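Local coordinates for CdiI toxin (Salmonella enterica subsp. enterica serovar Rubislaw str. ATCC 10717, PDB 4ZQU), which serves as an immunity protein in contact-dependent growth inhibition, neutralising the toxic activity of its cognate CdiA toxin, at residues H60-L65 with T79-L84. Sequence-based numbering, arbitrary orientation.
Sequences HSRFVL and TFDLDL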
loop_
_atom_site.group_PDB
_atom_site.type_symbol
_atom_site.label_atom_id
_atom_site.label_comp_id
_atom_site.label_asym_id
_atom_site.label_seq_id
_atom_site.Cartn_x
_atom_site.Cartn_y
_atom_site.Cartn_z
ATOM N N HIS B 60 4.392 19.881 2.390
ATOM C CA HIS B 60 5.629 19.239 2.818
ATOM C C HIS B 60 5.841 17.892 2.145
ATOM O O HIS B 60 6.810 17.192 2.434
ATOM C CB HIS B 60 5.640 19.063 4.336
ATOM C CG HIS B 60 5.807 20.345 5.084
ATOM N ND1 HIS B 60 4.787 21.262 5.227
ATOM C CD2 HIS B 60 6.882 20.877 5.714
ATOM C CE1 HIS B 60 5.224 22.296 5.920
ATOM N NE2 HIS B 60 6.489 22.090 6.228
ATOM N N SER B 61 4.934 17.534 1.245
ATOM C CA SER B 61 5.027 16.263 0.543
ATOM C C SER B 61 6.135 16.292 -0.497
ATOM O O SER B 61 6.368 17.313 -1.146
ATOM C CB SER B 61 3.693 15.915 -0.117
ATOM O OG SER B 61 3.757 14.652 -0.754
ATOM N N ARG B 62 6.816 15.163 -0.648
ATOM C CA ARG B 62 7.911 15.050 -1.599
ATOM C C ARG B 62 7.564 14.140 -2.770
ATOM O O ARG B 62 6.925 13.104 -2.602
ATOM C CB ARG B 62 9.169 14.533 -0.903
ATOM C CG ARG B 62 9.797 15.517 0.060
ATOM C CD ARG B 62 11.079 14.957 0.635
ATOM N NE ARG B 62 10.826 13.869 1.573
ATOM C CZ ARG B 62 11.702 12.910 1.857
ATOM N NH1 ARG B 62 12.889 12.898 1.263
ATOM N NH2 ARG B 62 11.390 11.961 2.729
ATOM N N PHE B 63 7.993 14.549 -3.959
ATOM C CA PHE B 63 7.857 13.749 -5.166
ATOM C C PHE B 63 9.170 13.005 -5.384
ATOM O O PHE B 63 10.102 13.535 -5.984
ATOM C CB PHE B 63 7.508 14.641 -6.357
ATOM C CG PHE B 63 7.144 13.888 -7.596
ATOM C CD1 PHE B 63 6.159 12.919 -7.568
ATOM C CD2 PHE B 63 7.771 14.168 -8.798
ATOM C CE1 PHE B 63 5.817 12.229 -8.713
ATOM C CE2 PHE B 63 7.431 13.483 -9.948
ATOM C CZ PHE B 63 6.453 12.513 -9.906
ATOM N N VAL B 64 9.238 11.775 -4.885
ATOM C CA VAL B 64 10.524 11.132 -4.650
ATOM C C VAL B 64 10.522 9.636 -4.987
ATOM O O VAL B 64 9.514 8.951 -4.821
ATOM C CB VAL B 64 10.948 11.356 -3.168
ATOM C CG1 VAL B 64 9.821 10.965 -2.222
ATOM C CG2 VAL B 64 12.243 10.626 -2.823
ATOM N N LEU B 65 11.656 9.149 -5.486
ATOM C CA LEU B 65 11.873 7.727 -5.753
ATOM C C LEU B 65 13.011 7.191 -4.879
ATOM O O LEU B 65 13.779 7.976 -4.327
ATOM C CB LEU B 65 12.183 7.510 -7.235
ATOM C CG LEU B 65 10.961 7.456 -8.148
ATOM C CD1 LEU B 65 11.389 7.453 -9.602
ATOM C CD2 LEU B 65 10.128 6.227 -7.827
ATOM N N THR B 79 12.717 13.567 -6.971
ATOM C CA THR B 79 13.914 13.543 -6.139
ATOM C C THR B 79 14.166 12.113 -5.665
ATOM O O THR B 79 13.420 11.199 -6.022
ATOM C CB THR B 79 13.799 14.494 -4.930
ATOM O OG1 THR B 79 12.818 14.001 -4.012
ATOM C CG2 THR B 79 13.405 15.893 -5.386
ATOM N N PHE B 80 15.214 11.915 -4.872
ATOM C CA PHE B 80 15.575 10.568 -4.441
ATOM C C PHE B 80 15.888 10.489 -2.951
ATOM O O PHE B 80 16.546 11.368 -2.393
ATOM C CB PHE B 80 16.767 10.057 -5.254
ATOM C CG PHE B 80 16.572 10.165 -6.738
ATOM C CD1 PHE B 80 15.673 9.337 -7.394
ATOM C CD2 PHE B 80 17.282 11.096 -7.479
ATOM C CE1 PHE B 80 15.485 9.438 -8.762
ATOM C CE2 PHE B 80 17.102 11.201 -8.848
ATOM C CZ PHE B 80 16.202 10.371 -9.490
ATOM N N ASP B 81 15.411 9.422 -2.318
ATOM C CA ASP B 81 15.616 9.206 -0.891
ATOM C C ASP B 81 15.498 7.720 -0.580
ATOM O O ASP B 81 14.397 7.178 -0.512
ATOM C CB ASP B 81 14.600 10.007 -0.072
ATOM C CG ASP B 81 14.934 10.042 1.408
ATOM O OD1 ASP B 81 15.766 9.232 1.864
ATOM O OD2 ASP B 81 14.351 10.881 2.124
ATOM N N LEU B 82 16.637 7.067 -0.379
ATOM C CA LEU B 82 16.655 5.625 -0.169
ATOM C C LEU B 82 16.104 5.216 1.196
ATOM O O LEU B 82 15.461 4.174 1.325
ATOM C CB LEU B 82 18.076 5.090 -0.334
ATOM C CG LEU B 82 18.155 3.578 -0.534
ATOM C CD1 LEU B 82 17.591 3.189 -1.898
ATOM C CD2 LEU B 82 19.588 3.094 -0.371
ATOM N N ASP B 83 16.364 6.035 2.210
ATOM C CA ASP B 83 15.956 5.726 3.580
ATOM C C ASP B 83 14.446 5.817 3.790
ATOM O O ASP B 83 13.895 5.156 4.675
ATOM C CB ASP B 83 16.664 6.656 4.564
ATOM C CG ASP B 83 18.139 6.350 4.693
ATOM O OD1 ASP B 83 18.527 5.172 4.530
ATOM O OD2 ASP B 83 18.914 7.291 4.953
ATOM N N LEU B 84 13.787 6.663 3.004
ATOM C CA LEU B 84 12.336 6.757 3.046
ATOM C C LEU B 84 11.718 5.417 2.665
ATOM O O LEU B 84 10.847 4.894 3.364
ATOM C CB LEU B 84 11.837 7.858 2.110
ATOM C CG LEU B 84 10.317 7.998 1.978
ATOM C CD1 LEU B 84 9.705 8.520 3.266
ATOM C CD2 LEU B 84 9.937 8.884 0.800
HETATM O O HOH W 1 13.638 14.284 -1.459
#
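Arg62 and Asp81 form a salt bridge in which a single carboxylate oxygen takes both guanidinium ends. Arg62 NH1 donates to Asp81 OD2 at 2.6 Å, nearly straight (165°) and within the guanidinium plane, using the anti lone pair of the oxygen; the bond from Arg62 NH2 to that same OD2 is weak. Carboxylate and guanidinium planes are turned 59° apart. Asp81 CG stands anti to the backbone N (chi1 -169°), which places the carboxylate carbon on the side of Arg62. The other oxygen, Asp81 OD1, faces the helix that starts at Leu82 and caps its N terminus through weak bonds from Asp83 N and Leu84 N, so the two oxygens divide the work. Arg62 NH1 also donates to a water that lies 2.7 Å from Thr79 OG1.

Beside this polar cluster, 64-65 and 79-80 pair as a short parallel two-stranded sheet. Thr79 N donates to Phe63 O (2.8 Å), Leu65 N to Thr79 O (2.8 Å), and Asp81 N to Leu65 O (3.0 Å), the weave of a parallel pair. Val64 O is hydrogen-bonded to Tyr85 OH. Val64 and Thr79 share one face, where Val64 CB packs 3.3 Å from Thr79 OG1. On the reverse face Leu65 CB meets Phe80 CD1 at 3.9 Å. Val64 CG1 touches Leu84 CD2 at 3.7 Å, and the tip of Leu84 comes up to Arg62 NH2.

Strand 30-41 supplies Asp33 as a second salt-bridge partner for Arg62 NH2, while its Leu35 packs on Arg62 and its Pro34 on Leu84. Gly26, ending strand 19-26, bonds to the backbone of Arg62 and Val64. The pair thus sits beside strands 19-26 and 30-41 of the antiparallel sheet, 79-80 leads straight into helix 82-85, and Arg29 of the bound toxin packs on Leu65.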